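Local coordinates for protein 2-c-methyl-d-erythritol 2,4-cyclodiphosphate synthase (Plasmodium falciparum, PDB 4C81) that catalyses the ring closure of 4-diphosphocytidyl-2-C-methyl-D-erythritol 2-phosphate to 2-C-methyl-D-erythritol 2,4-cyclodiphosphate with release of CMP, a step of non-mevalonate isoprenoid biosynthesis, at residues A[7-12]-A[75-80]; A[14-19]-A[168-173]; A[47-52]-A[135-140]; A[117-122]-A[175-180]. The protein carries 1 engineered substitution. All blocks are in the same frame, centred on the assembly; numbering follows the deposited sequence. Where two conformers were deposited one is given.

Contact 1 (A[7-12]-A[75-80]); sequences GIRIGQ and GALGSL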
# COMPACT_ATOMS: atom_id res chain seq x y z
N GLY A 7 2.70 -10.15 -19.03
CA GLY A 7 2.50 -11.06 -17.90
C GLY A 7 1.60 -10.47 -16.84
O GLY A 7 1.01 -9.40 -17.05
N ILE A 8 1.50 -11.15 -15.70
CA ILE A 8 0.68 -10.68 -14.59
C ILE A 8 1.15 -9.29 -14.15
O ILE A 8 2.35 -9.02 -14.08
CB ILE A 8 0.69 -11.69 -13.41
CG1 ILE A 8 -0.34 -11.29 -12.35
CG2 ILE A 8 2.08 -11.81 -12.80
CD1 ILE A 8 -0.54 -12.34 -11.28
N ARG A 9 0.19 -8.42 -13.86
CA ARG A 9 0.47 -7.03 -13.48
C ARG A 9 -0.18 -6.66 -12.15
O ARG A 9 -1.33 -7.02 -11.90
CB ARG A 9 -0.01 -6.07 -14.57
CG ARG A 9 0.92 -5.99 -15.77
CD ARG A 9 0.27 -5.27 -16.94
NE ARG A 9 1.21 -5.10 -18.05
CZ ARG A 9 2.11 -4.12 -18.17
NH1 ARG A 9 2.22 -3.16 -17.25
NH2 ARG A 9 2.90 -4.08 -19.23
N ILE A 10 0.59 -5.96 -11.32
CA ILE A 10 0.12 -5.41 -10.05
C ILE A 10 -0.15 -3.92 -10.20
O ILE A 10 0.60 -3.20 -10.87
CB ILE A 10 1.16 -5.65 -8.91
CG1 ILE A 10 0.61 -5.22 -7.55
CG2 ILE A 10 2.46 -4.90 -9.20
CD1 ILE A 10 1.48 -5.65 -6.38
N GLY A 11 -1.21 -3.46 -9.55
CA GLY A 11 -1.52 -2.04 -9.48
C GLY A 11 -1.96 -1.63 -8.09
O GLY A 11 -2.60 -2.40 -7.38
N GLN A 12 -1.58 -0.42 -7.71
CA GLN A 12 -2.05 0.19 -6.47
C GLN A 12 -2.53 1.61 -6.77
O GLN A 12 -1.80 2.41 -7.33
CB GLN A 12 -0.96 0.25 -5.42
CG GLN A 12 -1.44 0.79 -4.09
CD GLN A 12 -0.34 0.90 -3.08
OE1 GLN A 12 0.53 1.77 -3.19
NE2 GLN A 12 -0.37 0.03 -2.08
N GLY A 75 -2.39 2.25 -13.28
CA GLY A 75 -1.06 1.98 -12.73
C GLY A 75 -0.54 0.61 -13.13
O GLY A 75 0.62 0.47 -13.53
N ALA A 76 -1.39 -0.39 -13.02
CA ALA A 76 -1.03 -1.76 -13.38
C ALA A 76 -0.59 -1.88 -14.84
O ALA A 76 0.35 -2.63 -15.14
CB ALA A 76 -2.20 -2.70 -13.11
N LEU A 77 -1.25 -1.15 -15.72
CA LEU A 77 -1.00 -1.22 -17.16
C LEU A 77 0.07 -0.23 -17.65
O LEU A 77 0.45 -0.26 -18.82
CB LEU A 77 -2.30 -1.01 -17.93
CG LEU A 77 -3.33 -2.12 -17.75
CD1 LEU A 77 -4.72 -1.67 -18.19
CD2 LEU A 77 -2.91 -3.39 -18.49
N GLY A 78 0.55 0.63 -16.76
CA GLY A 78 1.53 1.64 -17.14
C GLY A 78 0.96 2.82 -17.90
O GLY A 78 1.70 3.56 -18.54
N SER A 79 -0.36 2.99 -17.84
CA SER A 79 -1.02 4.10 -18.51
C SER A 79 -0.85 5.36 -17.68
O SER A 79 -0.53 5.29 -16.49
CB SER A 79 -2.51 3.81 -18.72
OG SER A 79 -2.71 2.70 -19.57
N LEU A 80 -1.06 6.51 -18.30
CA LEU A 80 -1.08 7.77 -17.57
C LEU A 80 -2.32 7.77 -16.67
O LEU A 80 -3.35 7.20 -17.04
CB LEU A 80 -1.11 8.97 -18.53
CG LEU A 80 0.02 9.05 -19.57
CD1 LEU A 80 -0.15 10.30 -20.43
CD2 LEU A 80 1.38 9.05 -18.90
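Arg9 reaches from the start of its strand to the carbonyl of Ala76, near the end of a helix, and supplies the polar part of this contact. Its NH1 gives a 2.9 Å hydrogen bond to Ala76 O, with an angle of 161° at the hydrogen. The oxygen lies at the guanidinium edge, close to the plane of the group, and NH1 sits on one of its in-plane lone pairs. Helix-end carbonyls lack the next turn's N-H groups, and a long cationic side chain suits such a place. NH2 of the same guanidinium bonds Tyr5 O of its own chain and Ser150 O of the second subunit.

Apolar contact accompanies the bond. From CG to NE the Arg9 chain is extended, and its CD comes 4.0 Å from Leu77 CD2, the two side chains crossing at about a right angle.

Strand 9-21 belongs to the central sheet of an alpha/beta fold, and helix 64-77 packs against that sheet. The helix comes nearest at Gly11, whose CA is 3.9 Å from Ala76 CA; a side chain there would run into the Ala76 methyl, whose CB lies 3.8 Å from Gly11 CA. The backbones also meet in a CA-H...O contact, Ala76 CA to Ile10 O at 3.3 Å. Just beyond, Gly78 ends the helix in a Schellman motif, at a positive phi (77°) that favours glycine.

Contact 2 (A[14-19]-A[168-173]); sequences YDIHKI and KKAIEC. With ZN (zinc ion), chain B; ZN (zinc ion), chain C.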
# COMPACT_ATOMS: atom_id res chain seq x y z
N TYR A 14 -4.27 5.14 -5.06
CA TYR A 14 -4.46 5.90 -3.84
C TYR A 14 -5.33 7.11 -4.14
O TYR A 14 -5.23 7.71 -5.21
CB TYR A 14 -3.12 6.35 -3.28
CG TYR A 14 -3.24 7.40 -2.20
CD1 TYR A 14 -3.55 7.04 -0.90
CD2 TYR A 14 -3.04 8.74 -2.50
CE1 TYR A 14 -3.66 8.00 0.10
CE2 TYR A 14 -3.15 9.71 -1.51
CZ TYR A 14 -3.46 9.33 -0.22
OH TYR A 14 -3.57 10.29 0.76
N ASP A 15 -6.20 7.46 -3.19
CA ASP A 15 -6.94 8.71 -3.28
C ASP A 15 -7.28 9.22 -1.90
O ASP A 15 -7.35 8.45 -0.93
CB ASP A 15 -8.21 8.53 -4.12
CG ASP A 15 -8.80 9.86 -4.58
OD1 ASP A 15 -8.08 10.89 -4.60
OD2 ASP A 15 -10.00 9.86 -4.92
N ILE A 16 -7.47 10.54 -1.82
CA ILE A 16 -7.86 11.22 -0.59
C ILE A 16 -8.78 12.38 -0.97
O ILE A 16 -8.53 13.08 -1.96
CB ILE A 16 -6.62 11.74 0.19
CG1 ILE A 16 -7.04 12.53 1.44
CG2 ILE A 16 -5.71 12.59 -0.70
CD1 ILE A 16 -5.89 12.89 2.37
N HIS A 17 -9.84 12.58 -0.19
CA HIS A 17 -10.69 13.76 -0.34
C HIS A 17 -11.06 14.34 1.01
O HIS A 17 -11.18 13.62 2.00
CB HIS A 17 -11.94 13.45 -1.16
CG HIS A 17 -11.66 13.32 -2.63
ND1 HIS A 17 -11.31 14.39 -3.42
CD2 HIS A 17 -11.64 12.24 -3.44
CE1 HIS A 17 -11.11 13.98 -4.66
NE2 HIS A 17 -11.30 12.68 -4.70
N LYS A 18 -11.21 15.67 1.03
CA LYS A 18 -11.64 16.40 2.21
C LYS A 18 -13.13 16.18 2.42
O LYS A 18 -13.91 16.18 1.46
CB LYS A 18 -11.37 17.90 2.05
CG LYS A 18 -9.89 18.26 1.92
CD LYS A 18 -9.69 19.75 1.58
CE LYS A 18 -10.13 20.67 2.72
NZ LYS A 18 -9.41 20.39 3.99
N ILE A 19 -13.52 16.00 3.68
CA ILE A 19 -14.92 15.80 4.03
C ILE A 19 -15.35 16.67 5.20
O ILE A 19 -14.51 17.20 5.95
CB ILE A 19 -15.22 14.32 4.39
CG1 ILE A 19 -14.35 13.84 5.56
CG2 ILE A 19 -15.02 13.42 3.18
CD1 ILE A 19 -14.95 12.69 6.33
N LYS A 168 -11.56 13.58 11.16
CA LYS A 168 -12.63 13.65 10.16
C LYS A 168 -12.50 14.81 9.17
O LYS A 168 -13.50 15.32 8.66
CB LYS A 168 -14.01 13.67 10.85
CG LYS A 168 -14.25 12.48 11.78
CD LYS A 168 -15.62 12.53 12.44
CE LYS A 168 -15.68 13.57 13.55
NZ LYS A 168 -16.97 13.52 14.29
N LYS A 169 -11.27 15.20 8.87
CA LYS A 169 -10.99 16.24 7.89
C LYS A 169 -10.87 15.64 6.49
O LYS A 169 -11.01 16.35 5.50
CB LYS A 169 -9.71 17.00 8.25
CG LYS A 169 -9.80 17.78 9.55
CD LYS A 169 -8.47 18.45 9.91
CE LYS A 169 -8.19 19.66 9.03
NZ LYS A 169 -6.96 20.38 9.45
N ALA A 170 -10.59 14.34 6.41
CA ALA A 170 -10.43 13.66 5.14
C ALA A 170 -10.69 12.16 5.27
O ALA A 170 -10.75 11.62 6.37
CB ALA A 170 -9.03 13.91 4.58
N ILE A 171 -10.85 11.51 4.12
CA ILE A 171 -10.91 10.04 4.03
C ILE A 171 -9.99 9.59 2.90
O ILE A 171 -9.78 10.33 1.93
CB ILE A 171 -12.35 9.53 3.78
CG1 ILE A 171 -12.98 10.19 2.54
CG2 ILE A 171 -13.22 9.78 5.01
CD1 ILE A 171 -14.32 9.61 2.15
N GLU A 172 -9.44 8.39 3.01
CA GLU A 172 -8.53 7.91 1.98
C GLU A 172 -8.73 6.44 1.66
O GLU A 172 -9.36 5.69 2.42
CB GLU A 172 -7.06 8.25 2.30
CG GLU A 172 -6.43 7.54 3.48
CD GLU A 172 -4.98 8.01 3.73
OE1 GLU A 172 -4.64 9.14 3.33
OE2 GLU A 172 -4.20 7.23 4.32
N CYS A 173 -8.23 6.05 0.49
CA CYS A 173 -8.43 4.70 -0.03
C CYS A 173 -7.16 4.21 -0.70
O CYS A 173 -6.51 4.97 -1.43
CB CYS A 173 -9.58 4.69 -1.06
SG CYS A 173 -10.08 3.02 -1.56
ZN ZN B . -10.63 11.36 -6.11
ZN ZN C . -2.93 10.50 4.19
O HOH W 1 -9.37 11.77 -7.36
O HOH W 2 -11.22 19.02 5.56
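The zinc site of the active centre takes Asp15 and His17 from strand 9-21, at positions hydrogen-bonded in antiparallel pairs to Cys173 and Ile171. Two residues apart, they project from the same face of the sheet, and Asp15 OD2 and His17 NE2 each bind the zinc at 2.0 Å. His67 and water 1 complete its ligands, and CDP touches both strand residues. Asp15 OD1 forms a salt bridge with Lys157 of the second subunit.

The ladder runs from Asp15 N and O, paired with Cys173, through His17 N and O, paired with Ile171, to Ile19 N, which bonds Lys169 O. Beside Ile171, Ile19 brings its CD1 to 3.6 Å from Ile171 CG2, the branched chains crossing at about a right angle. On the face shared by Ile16 and Glu172, Ile16 CG1 meets Ala170 CB at 4.0 Å. Tyr14 OH donates a 3.0 Å hydrogen bond to Glu172 OE1, approaching from above the carboxylate plane; ring and carboxylate planes stand 83° apart. OE1 also binds a second zinc, with His159 of the second subunit among its ligands. Sharing OE1 with the metal, the hydroxyl probably positions the carboxylate, and zinc would be expected to favour its ionised form.

Contact 3 (A[47-52]-A[135-140]); sequences GGVKIN and KNIIKN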
# COMPACT_ATOMS: atom_id res chain seq x y z
N GLY A 47 -17.89 4.32 -3.42
CA GLY A 47 -18.16 3.10 -4.17
C GLY A 47 -19.52 3.12 -4.84
O GLY A 47 -20.20 2.10 -4.91
N GLY A 48 -19.91 4.31 -5.31
CA GLY A 48 -21.22 4.51 -5.93
C GLY A 48 -22.39 4.64 -4.96
O GLY A 48 -23.53 4.78 -5.40
N VAL A 49 -22.12 4.60 -3.65
CA VAL A 49 -23.17 4.68 -2.64
C VAL A 49 -23.18 6.08 -2.01
O VAL A 49 -22.16 6.54 -1.50
CB VAL A 49 -22.96 3.64 -1.51
CG1 VAL A 49 -24.09 3.73 -0.48
CG2 VAL A 49 -22.86 2.23 -2.08
N LYS A 50 -24.34 6.74 -2.05
CA LYS A 50 -24.48 8.05 -1.44
C LYS A 50 -24.41 7.95 0.08
O LYS A 50 -25.03 7.06 0.68
CB LYS A 50 -25.82 8.69 -1.84
CG LYS A 50 -25.91 9.07 -3.31
CD LYS A 50 -25.09 10.31 -3.63
CE LYS A 50 -25.27 10.75 -5.07
NZ LYS A 50 -24.56 12.02 -5.36
N ILE A 51 -23.64 8.85 0.69
CA ILE A 51 -23.46 8.90 2.14
C ILE A 51 -24.10 10.20 2.62
O ILE A 51 -23.49 11.27 2.57
CB ILE A 51 -21.96 8.87 2.53
CG1 ILE A 51 -21.21 7.77 1.77
CG2 ILE A 51 -21.81 8.67 4.03
CD1 ILE A 51 -21.76 6.39 1.97
N ASN A 52 -25.34 10.10 3.09
CA ASN A 52 -26.18 11.28 3.30
C ASN A 52 -25.76 12.18 4.47
O ASN A 52 -26.16 13.34 4.52
CB ASN A 52 -27.65 10.86 3.47
CG ASN A 52 -28.18 10.11 2.25
OD1 ASN A 52 -27.69 10.27 1.14
ND2 ASN A 52 -29.20 9.29 2.47
N LYS A 135 -21.94 -4.56 0.95
CA LYS A 135 -22.67 -5.31 -0.07
C LYS A 135 -23.01 -4.45 -1.28
O LYS A 135 -22.84 -4.88 -2.42
CB LYS A 135 -23.95 -5.91 0.52
CG LYS A 135 -23.73 -7.07 1.48
N ASN A 136 -23.47 -3.23 -1.02
CA ASN A 136 -23.82 -2.27 -2.07
C ASN A 136 -22.60 -1.84 -2.87
O ASN A 136 -22.64 -1.79 -4.10
CB ASN A 136 -24.50 -1.04 -1.44
CG ASN A 136 -25.32 -0.23 -2.44
OD1 ASN A 136 -25.17 -0.37 -3.65
ND2 ASN A 136 -26.19 0.62 -1.92
N ILE A 137 -21.51 -1.53 -2.18
CA ILE A 137 -20.26 -1.13 -2.84
C ILE A 137 -19.76 -2.25 -3.75
O ILE A 137 -19.44 -2.02 -4.92
CB ILE A 137 -19.17 -0.76 -1.82
CG1 ILE A 137 -19.53 0.54 -1.10
CG2 ILE A 137 -17.81 -0.61 -2.51
CD1 ILE A 137 -18.63 0.85 0.08
N ILE A 138 -19.72 -3.47 -3.22
CA ILE A 138 -19.26 -4.63 -3.97
C ILE A 138 -20.14 -4.90 -5.19
O ILE A 138 -19.63 -5.23 -6.27
CB ILE A 138 -19.15 -5.89 -3.06
CG1 ILE A 138 -17.99 -5.72 -2.07
CG2 ILE A 138 -18.95 -7.14 -3.89
CD1 ILE A 138 -17.86 -6.84 -1.07
N LYS A 139 -21.46 -4.75 -5.02
CA LYS A 139 -22.40 -4.89 -6.13
C LYS A 139 -22.13 -3.84 -7.21
O LYS A 139 -22.12 -4.16 -8.40
CB LYS A 139 -23.85 -4.79 -5.64
CG LYS A 139 -24.90 -5.03 -6.72
CD LYS A 139 -26.30 -5.01 -6.14
CE LYS A 139 -27.35 -5.19 -7.22
NZ LYS A 139 -28.74 -5.17 -6.67
N ASN A 140 -21.92 -2.60 -6.79
CA ASN A 140 -21.63 -1.50 -7.70
C ASN A 140 -20.33 -1.71 -8.47
O ASN A 140 -20.28 -1.52 -9.68
CB ASN A 140 -21.58 -0.17 -6.94
CG ASN A 140 -22.94 0.31 -6.48
OD1 ASN A 140 -23.98 -0.25 -6.87
ND2 ASN A 140 -22.95 1.35 -5.65
O HOH W 3 -25.72 2.50 -4.79
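Val49 sets one methyl, CG2, against Asn136, Ile137 and Asn140 on one side of a helix. With chi1 at -178° its CG1 is anti to the backbone N, while CG2 lies beside that nitrogen and makes the closest contacts with the helix. CG2 approaches the amide carbon of Asn136, at 3.5 Å from CG, and the two side chains cross obliquely. Against Asn140 the valine lies at about a right angle, CG2 being 3.7 Å from ND2. Ile137 meets the same methyl with its CG1 at 3.9 Å, giving it an aliphatic neighbour as well as two amides.

Gly47 and Gly48, both at positive phi, form the type I' turn of a beta hairpin that joins strands 43-46 and 49-51. Such backbone angles favour glycine, and the bare turn also lets helix 130-145 come close. Asp63 accepts hydrogen bonds from both glycine nitrogens. Ile137 also packs on Ile65, so helix 130-145 touches helix 64-77 as well as the hairpin.

Asn140 fastens the turn from the helix: ND2 donates to Gly47 O at 2.9 Å, nearly straight at 164°. The oxygen lies in the asparagine amide plane, and the N-H meets an in-plane lone pair of the carbonyl. An amide suits this place because ND2 carries two hydrogens and can also donate to water 3, at 3.1 Å. That water in turn donates to Gly48 O and Asn136 OD1, so it bridges the hairpin and two asparagines one helical turn apart.

Contact 4 (A[117-122]-A[175-180]); sequences GNVDIN and ANILLI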
# COMPACT_ATOMS: atom_id res chain seq x y z
N GLY A 117 -7.95 -10.05 -11.99
CA GLY A 117 -7.88 -11.19 -11.09
C GLY A 117 -8.78 -10.90 -9.92
O GLY A 117 -9.96 -11.27 -9.91
N ASN A 118 -8.24 -10.21 -8.92
CA ASN A 118 -9.05 -9.68 -7.83
C ASN A 118 -8.61 -8.27 -7.47
O ASN A 118 -7.54 -7.82 -7.88
CB ASN A 118 -8.99 -10.59 -6.60
CG ASN A 118 -7.68 -10.48 -5.86
OD1 ASN A 118 -6.61 -10.67 -6.44
ND2 ASN A 118 -7.75 -10.14 -4.58
N VAL A 119 -9.46 -7.58 -6.72
CA VAL A 119 -9.15 -6.25 -6.19
C VAL A 119 -9.42 -6.27 -4.68
O VAL A 119 -10.40 -6.87 -4.22
CB VAL A 119 -9.96 -5.14 -6.89
CG1 VAL A 119 -11.45 -5.28 -6.62
CG2 VAL A 119 -9.46 -3.76 -6.47
N ASP A 120 -8.52 -5.66 -3.91
CA ASP A 120 -8.66 -5.53 -2.46
C ASP A 120 -8.53 -4.05 -2.12
O ASP A 120 -7.53 -3.42 -2.46
CB ASP A 120 -7.59 -6.34 -1.71
CG ASP A 120 -7.85 -6.43 -0.21
OD1 ASP A 120 -8.97 -6.09 0.25
OD2 ASP A 120 -6.94 -6.85 0.53
N ILE A 121 -9.55 -3.52 -1.45
CA ILE A 121 -9.70 -2.09 -1.25
C ILE A 121 -9.72 -1.81 0.25
O ILE A 121 -10.48 -2.43 1.00
CB ILE A 121 -11.00 -1.58 -1.90
CG1 ILE A 121 -11.01 -1.88 -3.40
CG2 ILE A 121 -11.16 -0.10 -1.66
CD1 ILE A 121 -12.38 -1.88 -4.02
N ASN A 122 -8.86 -0.88 0.67
CA ASN A 122 -8.75 -0.45 2.06
C ASN A 122 -9.13 1.01 2.20
O ASN A 122 -8.42 1.89 1.71
CB ASN A 122 -7.32 -0.63 2.55
CG ASN A 122 -6.96 -2.07 2.77
OD1 ASN A 122 -7.66 -2.79 3.46
ND2 ASN A 122 -5.84 -2.50 2.19
N ALA A 175 -6.37 1.01 -3.21
CA ALA A 175 -6.94 -0.07 -4.00
C ALA A 175 -5.80 -0.88 -4.60
O ALA A 175 -4.92 -0.32 -5.23
CB ALA A 175 -7.83 0.49 -5.10
N ASN A 176 -5.82 -2.19 -4.38
CA ASN A 176 -4.78 -3.09 -4.86
C ASN A 176 -5.39 -4.11 -5.79
O ASN A 176 -6.40 -4.74 -5.46
CB ASN A 176 -4.13 -3.81 -3.68
CG ASN A 176 -3.60 -2.86 -2.65
OD1 ASN A 176 -2.43 -2.48 -2.69
ND2 ASN A 176 -4.46 -2.44 -1.72
N ILE A 177 -4.78 -4.29 -6.96
CA ILE A 177 -5.36 -5.12 -8.01
C ILE A 177 -4.31 -5.96 -8.72
O ILE A 177 -3.13 -5.59 -8.78
CB ILE A 177 -6.10 -4.22 -9.02
CG1 ILE A 177 -7.10 -5.04 -9.84
CG2 ILE A 177 -5.12 -3.45 -9.91
CD1 ILE A 177 -8.07 -4.18 -10.61
N LEU A 178 -4.74 -7.12 -9.21
CA LEU A 178 -3.94 -7.93 -10.13
C LEU A 178 -4.68 -8.00 -11.45
O LEU A 178 -5.89 -8.22 -11.48
CB LEU A 178 -3.74 -9.34 -9.59
CG LEU A 178 -2.80 -9.51 -8.41
CD1 LEU A 178 -2.86 -10.95 -7.92
CD2 LEU A 178 -1.37 -9.10 -8.74
N LEU A 179 -3.94 -7.80 -12.54
CA LEU A 179 -4.46 -8.05 -13.87
C LEU A 179 -3.79 -9.30 -14.44
O LEU A 179 -2.57 -9.42 -14.42
CB LEU A 179 -4.20 -6.86 -14.79
CG LEU A 179 -4.74 -5.51 -14.30
CD1 LEU A 179 -4.40 -4.43 -15.30
CD2 LEU A 179 -6.25 -5.54 -14.05
N ILE A 180 -4.61 -10.21 -14.96
CA ILE A 180 -4.15 -11.50 -15.47
C ILE A 180 -4.29 -11.52 -16.99
O ILE A 180 -5.37 -11.22 -17.51
CB ILE A 180 -4.99 -12.66 -14.89
CG1 ILE A 180 -5.13 -12.53 -13.37
CG2 ILE A 180 -4.38 -14.00 -15.26
CD1 ILE A 180 -3.80 -12.49 -12.62
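Gly117 and Asn118 together face Leu178, the mark of a beta bulge. Gly117 N donates to Leu178 O at 2.8 Å, while Leu178 N returns a 3.2 Å bond to Asn118 O. The Asn118 N-H, left without an acceptor by the bulge's extra residue, is buried with no partner in the model. At Gly117 the bare CA lets Ile180 CG1 approach to 3.8 Å. Asn118 CG stands between the backbone N and the carbonyl carbon (chi1 75°), and its side chain lies alongside Leu178; its ND2 bonds Ile10 O of the third subunit.

Val119 pairs with Ile177 on an apolar face, Val119 CB lying 4.1 Å from Ile177 CG1. Asp120 follows in a hydrogen-bonded pair with Asn176: Asp120 N reaches Asn176 O at 2.8 Å, and Asp120 O receives both Asn176 N and, weakly, ND2 at 3.3 Å. The Asp120 carboxylate bridges to Lys155. Ile121 sits beside Ala175 on the apolar face, and Asn122 ND2 and Asn176 ND2 bond Gln12 O and OE1 of the third subunit respectively. The pattern is a two-faced strand pair in a homotrimer: Val119, Ile121, Ala175 and Ile177 toward helix 64-77, Asn118, Asp120, Asn122 and Asn176 bonding a neighbouring subunit.

Contacts 2 and 4 share strand 170-181; contacts 1 and 2 share its neighbour, strand 9-21. Contacts 1 and 4 have centres about 10 Å apart and are stitched directly, Arg9 O to Leu179 N at 2.8 Å and Gly11 O to Ile177 N at 2.9 Å. Contacts 2 and 4 meet where Cys173 packs against Ile121. Contact 2 supplies Asp15 and His17 to the zinc site and the CDP pocket; the His17 side chain is about 4 Å from CDP. Contact 3 touches none of the others: between nearest atoms it is about 6 Å from contact 4 and about 7 Å from contact 2, and the Ile137 side chain is about 9 Å from a bound CDP.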